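Local coordinates for protein arabinogalactan endo-1,4-beta-galactosidase (Ignisphaera aggregans, PDB 7OSK) that probably hydrolyses internal beta-1,4-galactosidic links of arabinogalactan, this chain holding the family 53 glycoside hydrolase barrel of a longer archaeal enzyme, at residues E191-F196 with H232-K237; Y263-G268 with E292-W297; D272-V277 with Y339-D344. All blocks are in the same frame, centred on the assembly; numbering follows the deposited sequence.

Interaction 1 of 3, residues E191-F196 with H232-K237; sequences EINNGF and HLAGVK
Asn193 grips the backbone of Ala234 with both ends of its carboxamide. Asn193 OD1 accepts from Ala234 N at 2.9 Å, in its carbonyl plane and on a lone pair, while Asn193 ND2 donates to Ala234 O at 2.8 Å, again on a lone pair. CG stands anti to the carbonyl carbon of Asn193 (chi1 -60°), and the two bonds fix the rotation of the amide beyond it, pairing one side chain with the strand end much as a neighbouring backbone would. An alanine here would probably leave Ala234 N and O without these partners and let the turn shift against the strand. Two residues back, Glu191 and His232 lie side by side: Glu191 CG sits over one face of the imidazole, 3.7 Å from its centroid in a CH-pi contact, and the carboxylate stands 83° to the ring plane. Ile192 N bonds to His232 O at 3.0 Å. In the second shell, a type I turn from Ile192 to Gly195 carries Asn193, and Ser261 OG hydrogen-bonds Glu191 OE2 and His232 NE2. At the C-terminal end of strand 228-234 in a TIM barrel, Ile192 rests on helix 206-223 and Leu233 on helix 238-250.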
ATOM      1  N   GLU A 191       2.057   5.101   6.781  1.00 19.97           N
ATOM      2  CA  GLU A 191       2.951   6.249   6.705  1.00 19.00           C
ATOM      3  C   GLU A 191       2.979   6.990   8.040  1.00 19.43           C
ATOM      4  O   GLU A 191       2.532   8.134   8.149  1.00 19.28           O
ATOM      5  CB  GLU A 191       2.524   7.180   5.569  1.00 17.23           C
ATOM      6  CG  GLU A 191       2.578   6.521   4.199  1.00 18.41           C
ATOM      7  CD  GLU A 191       2.159   7.448   3.076  1.00 18.31           C
ATOM      8  OE1 GLU A 191       1.909   8.640   3.342  1.00 20.53           O
ATOM      9  OE2 GLU A 191       2.086   6.981   1.921  1.00 20.08           O
ATOM     10  N   ILE A 192       3.516   6.317   9.052  1.00 18.75           N
ATOM     11  CA  ILE A 192       3.490   6.808  10.425  1.00 19.88           C
ATOM     12  C   ILE A 192       4.701   7.690  10.735  1.00 19.02           C
ATOM     13  O   ILE A 192       5.261   7.630  11.827  1.00 19.91           O
ATOM     14  CB  ILE A 192       3.433   5.629  11.425  1.00 18.25           C
ATOM     15  CG1 ILE A 192       4.512   4.595  11.095  1.00 19.61           C
ATOM     16  CG2 ILE A 192       2.069   4.963  11.375  1.00 19.45           C
ATOM     17  CD1 ILE A 192       5.004   3.823  12.297  1.00 18.54           C
ATOM     18  N   ASN A 193       5.097   8.509   9.763  1.00 17.52           N
ATOM     19  CA  ASN A 193       6.218   9.428   9.931  1.00 19.64           C
ATOM     20  C   ASN A 193       6.046  10.308  11.165  1.00 20.89           C
ATOM     21  O   ASN A 193       6.924  10.370  12.028  1.00 22.39           O
ATOM     22  CB  ASN A 193       6.376  10.310   8.688  1.00 20.64           C
ATOM     23  CG  ASN A 193       6.631   9.507   7.425  1.00 20.40           C
ATOM     24  OD1 ASN A 193       6.033   8.450   7.218  1.00 17.12           O
ATOM     25  ND2 ASN A 193       7.525  10.006   6.575  1.00 20.83           N
ATOM     26  N   ASN A 194       4.901  10.978  11.240  1.00 20.04           N
ATOM     27  CA  ASN A 194       4.583  11.855  12.358  1.00 20.24           C
ATOM     28  C   ASN A 194       3.753  11.113  13.395  1.00 20.79           C
ATOM     29  O   ASN A 194       2.995  11.718  14.155  1.00 19.33           O
ATOM     30  CB  ASN A 194       3.842  13.093  11.857  1.00 19.20           C
ATOM     31  CG  ASN A 194       4.648  13.877  10.843  1.00 16.05           C
ATOM     32  OD1 ASN A 194       5.872  13.946  10.931  1.00 15.57           O
ATOM     33  ND2 ASN A 194       3.967  14.465   9.867  1.00 17.17           N
ATOM     34  N   GLY A 195       3.906   9.793  13.418  1.00 19.90           N
ATOM     35  CA  GLY A 195       3.153   8.950  14.323  1.00 20.01           C
ATOM     36  C   GLY A 195       1.765   8.652  13.793  1.00 21.80           C
ATOM     37  O   GLY A 195       1.456   8.933  12.634  1.00 21.93           O
ATOM     38  N   PHE A 196       0.930   8.077  14.653  1.00 23.00           N
ATOM     39  CA  PHE A 196      -0.454   7.751  14.318  1.00 22.57           C
ATOM     40  C   PHE A 196      -1.323   7.948  15.551  1.00 21.19           C
ATOM     41  O   PHE A 196      -0.806   8.126  16.651  1.00 24.78           O
ATOM     42  CB  PHE A 196      -0.596   6.312  13.782  1.00 21.08           C
ATOM     43  CG  PHE A 196      -0.346   5.218  14.809  1.00 22.51           C
ATOM     44  CD1 PHE A 196       0.588   5.372  15.828  1.00 22.13           C
ATOM     45  CD2 PHE A 196      -1.047   4.021  14.737  1.00 23.08           C
ATOM     46  CE1 PHE A 196       0.809   4.358  16.752  1.00 21.69           C
ATOM     47  CE2 PHE A 196      -0.828   3.006  15.661  1.00 25.70           C
ATOM     48  CZ  PHE A 196       0.098   3.175  16.667  1.00 22.23           C
ATOM     49  N   HIS A 232       5.862   1.481   8.098  1.00 21.96           N
ATOM     50  CA  HIS A 232       5.715   2.192   6.832  1.00 19.27           C
ATOM     51  C   HIS A 232       6.013   3.677   6.990  1.00 19.08           C
ATOM     52  O   HIS A 232       5.466   4.340   7.872  1.00 20.61           O
ATOM     53  CB  HIS A 232       4.298   1.989   6.286  1.00 18.75           C
ATOM     54  CG  HIS A 232       4.079   2.573   4.928  1.00 18.81           C
ATOM     55  ND1 HIS A 232       2.818   2.762   4.395  1.00 17.64           N
ATOM     56  CD2 HIS A 232       4.946   3.006   3.983  1.00 19.59           C
ATOM     57  CE1 HIS A 232       2.922   3.286   3.193  1.00 18.23           C
ATOM     58  NE2 HIS A 232       4.206   3.447   2.916  1.00 17.88           N
ATOM     59  N   LEU A 233       6.892   4.185   6.129  1.00 19.04           N
ATOM     60  CA  LEU A 233       7.231   5.603   6.108  1.00 19.04           C
ATOM     61  C   LEU A 233       7.072   6.169   4.704  1.00 18.70           C
ATOM     62  O   LEU A 233       7.170   5.438   3.719  1.00 22.29           O
ATOM     63  CB  LEU A 233       8.662   5.824   6.603  1.00 19.38           C
ATOM     64  CG  LEU A 233       8.938   5.503   8.072  1.00 20.16           C
ATOM     65  CD1 LEU A 233      10.399   5.776   8.388  1.00 22.07           C
ATOM     66  CD2 LEU A 233       8.034   6.305   8.996  1.00 18.54           C
ATOM     67  N   ALA A 234       6.830   7.474   4.624  1.00 18.61           N
ATOM     68  CA  ALA A 234       6.647   8.155   3.347  1.00 19.90           C
ATOM     69  C   ALA A 234       7.823   9.078   3.031  1.00 22.54           C
ATOM     70  O   ALA A 234       8.376   9.733   3.919  1.00 21.38           O
ATOM     71  CB  ALA A 234       5.349   8.941   3.355  1.00 18.92           C
ATOM     72  N   GLY A 235       8.192   9.127   1.755  1.00 19.98           N
ATOM     73  CA  GLY A 235       9.302   9.946   1.306  1.00 20.08           C
ATOM     74  C   GLY A 235      10.587   9.149   1.217  1.00 22.65           C
ATOM     75  O   GLY A 235      10.614   7.960   1.545  1.00 21.99           O
ATOM     76  N   VAL A 236      11.650   9.806   0.763  1.00 23.27           N
ATOM     77  CA  VAL A 236      12.961   9.179   0.671  1.00 22.34           C
ATOM     78  C   VAL A 236      14.032  10.059   1.320  1.00 24.45           C
ATOM     79  O   VAL A 236      15.215   9.962   0.994  1.00 24.93           O
ATOM     80  CB  VAL A 236      13.341   8.873  -0.800  1.00 21.88           C
ATOM     81  CG1 VAL A 236      12.613   7.630  -1.295  1.00 23.02           C
ATOM     82  CG2 VAL A 236      13.035  10.067  -1.693  1.00 23.93           C
ATOM     83  N   LYS A 237      13.609  10.917   2.245  1.00 24.04           N
ATOM     84  CA  LYS A 237      14.545  11.714   3.029  1.00 24.56           C
ATOM     85  C   LYS A 237      15.337  10.784   3.947  1.00 25.56           C
ATOM     86  O   LYS A 237      14.870  10.411   5.024  1.00 29.21           O
ATOM     87  CB  LYS A 237      13.809  12.786   3.842  1.00 26.91           C
ATOM     88  CG  LYS A 237      14.234  14.217   3.540  1.00 29.31           C
ATOM     89  CD  LYS A 237      14.344  15.036   4.821  1.00 33.85           C
ATOM     90  CE  LYS A 237      14.615  16.506   4.535  1.00 35.97           C
ATOM     91  NZ  LYS A 237      15.916  16.968   5.106  1.00 34.20           N
TER

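Interaction 2 of 3, residues Y263-G268 with E292-W297; sequences YPYWHG and ETAYAW
Tyr263 and Ala294 meet at the apolar centre, the methyl CB of Ala294 lying in plane at the edge of the phenol ring, 3.8 Å from Tyr263 CE1. Next to them, Tyr265 and Tyr295 slide past each other in opposite directions. Tyr295 CD1 touches the edge of the Tyr265 ring at Tyr265 CD2, 4.0 Å away, and Pro264 CG adds a looser apolar contact to the same Tyr295 CD1. Chi1 of Tyr265, 43°, puts CG between the backbone N and the carbonyl carbon; Tyr263 CB lies over one face of the Tyr265 ring, offset toward the rim. Phe309 joins them, meeting both Tyr265 and Tyr295 edge-to-face.

The setting is the C-terminal rim of a TIM barrel: 263-268 follows strand 257-261 as a short, weakly bonded helical turn, and 292-297 continues from strand 287-293, its immediate neighbour in the barrel. Ala294 O lies 3.5 Å from Tyr265 CE2, where the outgoing chain passes beside the ring.

Within the turn, Tyr263 N donates to His267 ND1 at 3.1 Å, nearly straight at 172°, and Tyr263 O accepts from both Trp266 N and His267 N. The polar edge of the contact lies at the far end of the Tyr263 ring, where Tyr263 OH donates to Glu292 OE1 at 3.1 Å, approaching from above the carboxylate plane, 38° out of it. The other oxygen, Glu292 OE2, forms a salt bridge with Arg92, so separate partners engage the two oxygens of the carboxylate. Elsewhere, Tyr265 OH hydrogen-bonds Gln375 NE2, and the calcium ion lies about 13 Å from the Tyr265 side chain.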
ATOM      1  N   TYR A 263       6.537   7.999  -4.472  1.00 23.12           N
ATOM      2  CA  TYR A 263       5.953   8.597  -5.662  1.00 23.46           C
ATOM      3  C   TYR A 263       6.959   9.608  -6.216  1.00 25.93           C
ATOM      4  O   TYR A 263       7.183  10.650  -5.596  1.00 27.09           O
ATOM      5  CB  TYR A 263       4.621   9.277  -5.340  1.00 23.62           C
ATOM      6  CG  TYR A 263       3.568   8.328  -4.806  1.00 25.24           C
ATOM      7  CD1 TYR A 263       2.871   7.482  -5.659  1.00 21.66           C
ATOM      8  CD2 TYR A 263       3.269   8.281  -3.450  1.00 25.65           C
ATOM      9  CE1 TYR A 263       1.911   6.616  -5.179  1.00 19.45           C
ATOM     10  CE2 TYR A 263       2.309   7.419  -2.959  1.00 22.71           C
ATOM     11  CZ  TYR A 263       1.633   6.590  -3.827  1.00 21.28           C
ATOM     12  OH  TYR A 263       0.676   5.733  -3.336  1.00 21.30           O
ATOM     13  N   PRO A 264       7.585   9.299  -7.369  1.00 25.63           N
ATOM     14  CA  PRO A 264       8.671  10.140  -7.893  1.00 25.00           C
ATOM     15  C   PRO A 264       8.300  11.613  -8.042  1.00 26.41           C
ATOM     16  O   PRO A 264       9.143  12.486  -7.839  1.00 26.84           O
ATOM     17  CB  PRO A 264       8.958   9.527  -9.269  1.00 25.45           C
ATOM     18  CG  PRO A 264       8.457   8.144  -9.190  1.00 25.46           C
ATOM     19  CD  PRO A 264       7.272   8.187  -8.285  1.00 24.82           C
ATOM     20  N   TYR A 265       7.044  11.876  -8.391  1.00 28.11           N
ATOM     21  CA  TYR A 265       6.575  13.241  -8.618  1.00 28.57           C
ATOM     22  C   TYR A 265       6.347  14.000  -7.309  1.00 26.56           C
ATOM     23  O   TYR A 265       5.906  15.150  -7.321  1.00 29.49           O
ATOM     24  CB  TYR A 265       5.284  13.231  -9.451  1.00 28.97           C
ATOM     25  CG  TYR A 265       4.264  12.184  -9.042  1.00 27.96           C
ATOM     26  CD1 TYR A 265       3.406  12.394  -7.968  1.00 28.47           C
ATOM     27  CD2 TYR A 265       4.156  10.986  -9.737  1.00 25.92           C
ATOM     28  CE1 TYR A 265       2.471  11.439  -7.599  1.00 25.40           C
ATOM     29  CE2 TYR A 265       3.228  10.028  -9.376  1.00 23.41           C
ATOM     30  CZ  TYR A 265       2.388  10.260  -8.309  1.00 23.89           C
ATOM     31  OH  TYR A 265       1.466   9.304  -7.953  1.00 24.87           O
ATOM     32  N   TRP A 266       6.656  13.355  -6.187  1.00 25.74           N
ATOM     33  CA  TRP A 266       6.480  13.949  -4.866  1.00 25.73           C
ATOM     34  C   TRP A 266       7.742  13.848  -4.025  1.00 22.87           C
ATOM     35  O   TRP A 266       8.123  14.800  -3.347  1.00 28.69           O
ATOM     36  CB  TRP A 266       5.336  13.263  -4.116  1.00 25.29           C
ATOM     37  CG  TRP A 266       3.966  13.748  -4.459  1.00 25.98           C
ATOM     38  CD1 TRP A 266       3.632  14.928  -5.055  1.00 28.22           C
ATOM     39  CD2 TRP A 266       2.735  13.060  -4.215  1.00 27.50           C
ATOM     40  NE1 TRP A 266       2.269  15.017  -5.200  1.00 27.94           N
ATOM     41  CE2 TRP A 266       1.696  13.882  -4.692  1.00 28.81           C
ATOM     42  CE3 TRP A 266       2.410  11.827  -3.641  1.00 27.29           C
ATOM     43  CZ2 TRP A 266       0.356  13.511  -4.613  1.00 30.17           C
ATOM     44  CZ3 TRP A 266       1.079  11.461  -3.565  1.00 28.42           C
ATOM     45  CH2 TRP A 266       0.068  12.299  -4.049  1.00 28.53           C
ATOM     46  N   HIS A 267       8.384  12.687  -4.074  1.00 20.92           N
ATOM     47  CA  HIS A 267       9.392  12.327  -3.086  1.00 22.21           C
ATOM     48  C   HIS A 267      10.824  12.418  -3.604  1.00 20.42           C
ATOM     49  O   HIS A 267      11.761  12.515  -2.813  1.00 21.02           O
ATOM     50  CB  HIS A 267       9.103  10.917  -2.570  1.00 24.81           C
ATOM     51  CG  HIS A 267       7.802  10.805  -1.835  1.00 22.38           C
ATOM     52  ND1 HIS A 267       6.963   9.721  -1.965  1.00 18.40           N
ATOM     53  CD2 HIS A 267       7.199  11.646  -0.961  1.00 22.91           C
ATOM     54  CE1 HIS A 267       5.897   9.898  -1.205  1.00 22.34           C
ATOM     55  NE2 HIS A 267       6.016  11.057  -0.584  1.00 21.54           N
ATOM     56  N   GLY A 268      10.998  12.390  -4.922  1.00 21.21           N
ATOM     57  CA  GLY A 268      12.308  12.617  -5.510  1.00 23.26           C
ATOM     58  C   GLY A 268      12.619  11.784  -6.738  1.00 24.49           C
ATOM     59  O   GLY A 268      11.750  11.113  -7.297  1.00 24.68           O
ATOM     60  N   GLU A 292       4.013   1.626  -1.260  1.00 21.50           N
ATOM     61  CA  GLU A 292       3.202   2.386  -2.201  1.00 22.09           C
ATOM     62  C   GLU A 292       4.062   3.081  -3.243  1.00 19.91           C
ATOM     63  O   GLU A 292       5.087   3.681  -2.926  1.00 20.51           O
ATOM     64  CB  GLU A 292       2.344   3.420  -1.467  1.00 19.53           C
ATOM     65  CG  GLU A 292       1.281   2.821  -0.554  1.00 21.47           C
ATOM     66  CD  GLU A 292       0.374   3.875   0.065  1.00 23.43           C
ATOM     67  OE1 GLU A 292       0.486   5.063  -0.314  1.00 21.52           O
ATOM     68  OE2 GLU A 292      -0.452   3.514   0.932  1.00 20.44           O
ATOM     69  N   THR A 293       3.629   2.990  -4.494  1.00 20.99           N
ATOM     70  CA  THR A 293       4.268   3.700  -5.590  1.00 20.98           C
ATOM     71  C   THR A 293       3.343   3.657  -6.797  1.00 21.23           C
ATOM     72  O   THR A 293       2.537   2.737  -6.934  1.00 20.73           O
ATOM     73  CB  THR A 293       5.640   3.095  -5.949  1.00 19.78           C
ATOM     74  OG1 THR A 293       6.263   3.887  -6.966  1.00 22.76           O
ATOM     75  CG2 THR A 293       5.498   1.662  -6.443  1.00 20.84           C
ATOM     76  N   ALA A 294       3.448   4.657  -7.664  1.00 22.21           N
ATOM     77  CA  ALA A 294       2.614   4.704  -8.856  1.00 21.37           C
ATOM     78  C   ALA A 294       3.117   5.741  -9.842  1.00 22.02           C
ATOM     79  O   ALA A 294       3.918   6.606  -9.494  1.00 24.48           O
ATOM     80  CB  ALA A 294       1.172   4.999  -8.482  1.00 21.65           C
ATOM     81  N   TYR A 295       2.642   5.644 -11.078  1.00 23.25           N
ATOM     82  CA  TYR A 295       2.934   6.648 -12.089  1.00 23.26           C
ATOM     83  C   TYR A 295       1.805   6.706 -13.105  1.00 26.02           C
ATOM     84  O   TYR A 295       0.950   5.819 -13.144  1.00 21.23           O
ATOM     85  CB  TYR A 295       4.259   6.355 -12.790  1.00 23.19           C
ATOM     86  CG  TYR A 295       4.934   7.604 -13.296  1.00 25.38           C
ATOM     87  CD1 TYR A 295       5.606   8.451 -12.425  1.00 25.99           C
ATOM     88  CD2 TYR A 295       4.890   7.947 -14.639  1.00 24.73           C
ATOM     89  CE1 TYR A 295       6.219   9.596 -12.874  1.00 26.70           C
ATOM     90  CE2 TYR A 295       5.503   9.096 -15.101  1.00 25.87           C
ATOM     91  CZ  TYR A 295       6.166   9.919 -14.212  1.00 28.78           C
ATOM     92  OH  TYR A 295       6.782  11.066 -14.654  1.00 28.81           O
ATOM     93  N   ALA A 296       1.810   7.754 -13.923  1.00 25.10           N
ATOM     94  CA  ALA A 296       0.737   7.982 -14.878  1.00 23.83           C
ATOM     95  C   ALA A 296       1.006   7.294 -16.212  1.00 24.97           C
ATOM     96  O   ALA A 296       2.072   7.463 -16.804  1.00 25.62           O
ATOM     97  CB  ALA A 296       0.535   9.471 -15.089  1.00 22.99           C
ATOM     98  N   TRP A 297       0.033   6.512 -16.674  1.00 23.73           N
ATOM     99  CA  TRP A 297       0.085   5.920 -18.007  1.00 25.19           C
ATOM    100  C   TRP A 297      -0.548   6.868 -19.025  1.00 27.78           C
ATOM    101  O   TRP A 297      -0.469   6.639 -20.233  1.00 29.91           O
ATOM    102  CB  TRP A 297      -0.621   4.560 -18.029  1.00 26.12           C
ATOM    103  CG  TRP A 297      -2.076   4.609 -17.629  1.00 24.99           C
ATOM    104  CD1 TRP A 297      -2.580   4.561 -16.364  1.00 22.59           C
ATOM    105  CD2 TRP A 297      -3.207   4.710 -18.505  1.00 24.28           C
ATOM    106  NE1 TRP A 297      -3.952   4.630 -16.395  1.00 21.54           N
ATOM    107  CE2 TRP A 297      -4.361   4.723 -17.698  1.00 21.26           C
ATOM    108  CE3 TRP A 297      -3.354   4.794 -19.892  1.00 23.56           C
ATOM    109  CZ2 TRP A 297      -5.645   4.817 -18.231  1.00 22.61           C
ATOM    110  CZ3 TRP A 297      -4.628   4.887 -20.419  1.00 24.52           C
ATOM    111  CH2 TRP A 297      -5.757   4.897 -19.590  1.00 24.58           C
TER

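Interaction 3 of 3, residues D272-V277 with Y339-D344; sequences DFRNLV and YEEGKD
Arg274 offers the edge of its guanidinium to two successive glutamates, Glu340 and Glu341. Glu340 OE1 lies in the guanidinium plane at that edge, 2.7 Å from Arg274 NH2 in a salt bridge. Glu341 OE2 comes near the plane at a different point of the edge, 2.9 Å from Arg274 NE; this salt bridge includes a weak hydrogen bond, its N-H pointing well aside at 130°. The Glu341 carboxylate is turned almost perpendicular to the guanidinium, with the planes 88° apart. The Phe273 ring, on the same helix, has Val277 CG2 over one face, 3.7 Å above the plane and offset toward the rim.

Both segments belong to helices of the outer layer of the TIM barrel: 272-277 on helix 270-283, and 339-344 at the end of helix 324-342, the next around the barrel. Arg274, Glu340 and Glu341 form a salt-bridge network across the seam between them; Arg278, outside the two segments, extends it with a salt bridge from NH1 to Glu341 OE1. Glu341 bends at chi2 (-71°), which turns CD off the line of an extended chain; the side chain crosses Arg274 at about a right angle.

Beside the charged group the helices meet through Val277: Val277 CG1 lies 3.6 Å from Glu341 CB and 3.4 Å from Gly342 N, near the helix end. Phe273 rests on Leu334 and Leu338 of helix 324-342.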
ATOM      1  N   ASP A 272      17.528   9.536  -5.748  1.00 27.62           N
ATOM      2  CA  ASP A 272      17.153   9.823  -4.367  1.00 27.07           C
ATOM      3  C   ASP A 272      16.630   8.558  -3.692  1.00 27.08           C
ATOM      4  O   ASP A 272      16.806   8.365  -2.487  1.00 24.59           O
ATOM      5  CB  ASP A 272      16.098  10.930  -4.308  1.00 24.90           C
ATOM      6  CG  ASP A 272      16.604  12.251  -4.855  1.00 26.10           C
ATOM      7  OD1 ASP A 272      17.810  12.540  -4.703  1.00 32.56           O
ATOM      8  OD2 ASP A 272      15.796  13.004  -5.437  1.00 22.54           O
ATOM      9  N   PHE A 273      15.989   7.697  -4.478  1.00 25.72           N
ATOM     10  CA  PHE A 273      15.500   6.423  -3.969  1.00 25.28           C
ATOM     11  C   PHE A 273      16.662   5.463  -3.732  1.00 25.62           C
ATOM     12  O   PHE A 273      16.678   4.731  -2.746  1.00 24.98           O
ATOM     13  CB  PHE A 273      14.488   5.806  -4.939  1.00 25.06           C
ATOM     14  CG  PHE A 273      13.968   4.464  -4.501  1.00 25.83           C
ATOM     15  CD1 PHE A 273      13.021   4.366  -3.493  1.00 24.58           C
ATOM     16  CD2 PHE A 273      14.424   3.299  -5.097  1.00 25.42           C
ATOM     17  CE1 PHE A 273      12.542   3.135  -3.089  1.00 24.12           C
ATOM     18  CE2 PHE A 273      13.947   2.065  -4.697  1.00 25.01           C
ATOM     19  CZ  PHE A 273      13.006   1.983  -3.692  1.00 25.09           C
ATOM     20  N   ARG A 274      17.635   5.478  -4.638  1.00 29.18           N
ATOM     21  CA  ARG A 274      18.817   4.630  -4.515  1.00 26.55           C
ATOM     22  C   ARG A 274      19.601   4.938  -3.246  1.00 27.58           C
ATOM     23  O   ARG A 274      20.085   4.033  -2.568  1.00 30.37           O
ATOM     24  CB  ARG A 274      19.731   4.802  -5.728  1.00 28.54           C
ATOM     25  CG  ARG A 274      19.532   3.760  -6.812  1.00 28.65           C
ATOM     26  CD  ARG A 274      20.574   3.900  -7.910  1.00 27.60           C
ATOM     27  NE  ARG A 274      20.717   2.670  -8.683  1.00 27.71           N
ATOM     28  CZ  ARG A 274      19.965   2.341  -9.729  1.00 27.26           C
ATOM     29  NH1 ARG A 274      18.997   3.149 -10.148  1.00 30.15           N
ATOM     30  NH2 ARG A 274      20.180   1.196 -10.359  1.00 25.91           N
ATOM     31  N   ASN A 275      19.729   6.222  -2.933  1.00 27.10           N
ATOM     32  CA  ASN A 275      20.490   6.650  -1.767  1.00 28.01           C
ATOM     33  C   ASN A 275      19.839   6.183  -0.473  1.00 27.14           C
ATOM     34  O   ASN A 275      20.531   5.850   0.490  1.00 27.75           O
ATOM     35  CB  ASN A 275      20.638   8.172  -1.754  1.00 30.51           C
ATOM     36  CG  ASN A 275      21.362   8.697  -2.979  1.00 32.57           C
ATOM     37  OD1 ASN A 275      22.292   8.066  -3.486  1.00 32.89           O
ATOM     38  ND2 ASN A 275      20.936   9.858  -3.462  1.00 35.05           N
ATOM     39  N   LEU A 276      18.511   6.161  -0.450  1.00 26.19           N
ATOM     40  CA  LEU A 276      17.786   5.704   0.728  1.00 24.26           C
ATOM     41  C   LEU A 276      18.012   4.217   0.962  1.00 25.26           C
ATOM     42  O   LEU A 276      18.283   3.791   2.084  1.00 24.59           O
ATOM     43  CB  LEU A 276      16.287   5.978   0.592  1.00 25.09           C
ATOM     44  CG  LEU A 276      15.444   5.493   1.778  1.00 24.27           C
ATOM     45  CD1 LEU A 276      15.801   6.265   3.044  1.00 23.36           C
ATOM     46  CD2 LEU A 276      13.967   5.599   1.478  1.00 20.79           C
ATOM     47  N   VAL A 277      17.890   3.430  -0.101  1.00 26.40           N
ATOM     48  CA  VAL A 277      17.986   1.981   0.009  1.00 25.07           C
ATOM     49  C   VAL A 277      19.344   1.563   0.568  1.00 26.20           C
ATOM     50  O   VAL A 277      19.410   0.829   1.553  1.00 26.88           O
ATOM     51  CB  VAL A 277      17.753   1.294  -1.357  1.00 26.75           C
ATOM     52  CG1 VAL A 277      17.994  -0.212  -1.257  1.00 30.61           C
ATOM     53  CG2 VAL A 277      16.339   1.565  -1.855  1.00 25.80           C
ATOM     54  N   TYR A 339      16.482  -3.781  -6.041  1.00 24.99           N
ATOM     55  CA  TYR A 339      17.218  -5.035  -5.914  1.00 25.14           C
ATOM     56  C   TYR A 339      18.723  -4.832  -6.048  1.00 25.43           C
ATOM     57  O   TYR A 339      19.505  -5.467  -5.340  1.00 26.40           O
ATOM     58  CB  TYR A 339      16.739  -6.048  -6.958  1.00 24.99           C
ATOM     59  CG  TYR A 339      17.477  -7.367  -6.890  1.00 26.77           C
ATOM     60  CD1 TYR A 339      17.548  -8.083  -5.702  1.00 27.18           C
ATOM     61  CD2 TYR A 339      18.102  -7.898  -8.013  1.00 27.72           C
ATOM     62  CE1 TYR A 339      18.223  -9.289  -5.631  1.00 26.99           C
ATOM     63  CE2 TYR A 339      18.779  -9.105  -7.951  1.00 28.14           C
ATOM     64  CZ  TYR A 339      18.837  -9.795  -6.757  1.00 27.61           C
ATOM     65  OH  TYR A 339      19.508 -10.995  -6.687  1.00 26.14           O
ATOM     66  N   GLU A 340      19.123  -3.947  -6.953  1.00 25.32           N
ATOM     67  CA  GLU A 340      20.540  -3.699  -7.209  1.00 27.96           C
ATOM     68  C   GLU A 340      21.234  -3.079  -5.999  1.00 27.35           C
ATOM     69  O   GLU A 340      22.443  -3.233  -5.820  1.00 25.77           O
ATOM     70  CB  GLU A 340      20.705  -2.797  -8.436  1.00 26.41           C
ATOM     71  CG  GLU A 340      20.423  -3.509  -9.753  1.00 25.90           C
ATOM     72  CD  GLU A 340      20.340  -2.562 -10.933  1.00 25.60           C
ATOM     73  OE1 GLU A 340      20.722  -1.384 -10.778  1.00 27.55           O
ATOM     74  OE2 GLU A 340      19.892  -3.000 -12.014  1.00 26.75           O
ATOM     75  N   GLU A 341      20.459  -2.383  -5.172  1.00 27.39           N
ATOM     76  CA  GLU A 341      20.980  -1.745  -3.968  1.00 28.25           C
ATOM     77  C   GLU A 341      20.574  -2.526  -2.722  1.00 27.65           C
ATOM     78  O   GLU A 341      21.373  -2.707  -1.802  1.00 25.50           O
ATOM     79  CB  GLU A 341      20.473  -0.307  -3.861  1.00 28.31           C
ATOM     80  CG  GLU A 341      20.586   0.499  -5.144  1.00 28.52           C
ATOM     81  CD  GLU A 341      22.015   0.856  -5.500  1.00 31.47           C
ATOM     82  OE1 GLU A 341      22.942   0.412  -4.790  1.00 33.04           O
ATOM     83  OE2 GLU A 341      22.209   1.596  -6.490  1.00 30.70           O
ATOM     84  N   GLY A 342      19.324  -2.975  -2.699  1.00 27.67           N
ATOM     85  CA  GLY A 342      18.792  -3.707  -1.565  1.00 26.35           C
ATOM     86  C   GLY A 342      19.460  -5.053  -1.377  1.00 26.57           C
ATOM     87  O   GLY A 342      19.478  -5.591  -0.268  1.00 25.36           O
ATOM     88  N   LYS A 343      20.007  -5.595  -2.464  1.00 29.31           N
ATOM     89  CA  LYS A 343      20.698  -6.882  -2.433  1.00 27.32           C
ATOM     90  C   LYS A 343      19.767  -7.974  -1.888  1.00 26.51           C
ATOM     91  O   LYS A 343      18.693  -8.212  -2.444  1.00 24.81           O
ATOM     92  CB  LYS A 343      21.979  -6.779  -1.593  1.00 27.82           C
ATOM     93  CG  LYS A 343      22.928  -5.657  -2.011  1.00 28.15           C
ATOM     94  CD  LYS A 343      24.004  -6.126  -2.979  1.00 31.26           C
ATOM     95  CE  LYS A 343      23.944  -5.368  -4.294  1.00 34.25           C
ATOM     96  NZ  LYS A 343      24.059  -3.893  -4.108  1.00 33.61           N
ATOM     97  N   ASP A 344      20.175  -8.628  -0.801  1.00 24.67           N
ATOM     98  CA  ASP A 344      19.393  -9.710  -0.206  1.00 26.96           C
ATOM     99  C   ASP A 344      18.340  -9.197   0.778  1.00 27.67           C
ATOM    100  O   ASP A 344      17.542  -9.976   1.303  1.00 28.15           O
ATOM    101  CB  ASP A 344      20.317 -10.712   0.501  1.00 27.33           C
ATOM    102  CG  ASP A 344      21.400 -10.035   1.321  1.00 27.83           C
ATOM    103  OD1 ASP A 344      21.134  -9.677   2.489  1.00 28.37           O
ATOM    104  OD2 ASP A 344      22.518  -9.856   0.791  1.00 27.41           O
TER

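How the interactions relate
Followed from the N terminus, interaction 1 comes first, closing the excursion through helix 206-223 that joins barrel strands 185-188 and 228-234. The chain then runs through helix 238-250 and strand 257-261 before interaction 2 opens at 263-268. Interaction 3 opens at 272-277, before 292-297 closes interaction 2, and itself closes only at 339-344; the two therefore cross. Interactions 1 and 2 lie at the C-terminal rim of the barrel, each joining the ends of neighbouring strands, while interaction 3 joins two outer helices. Val236 packs against Leu276, Phe273 and His267, touching both later contacts. Glu191 OE2 and Glu292 OE1 lie 3.4 Å apart, consistent with the paired carboxylates of clan GH-A barrels.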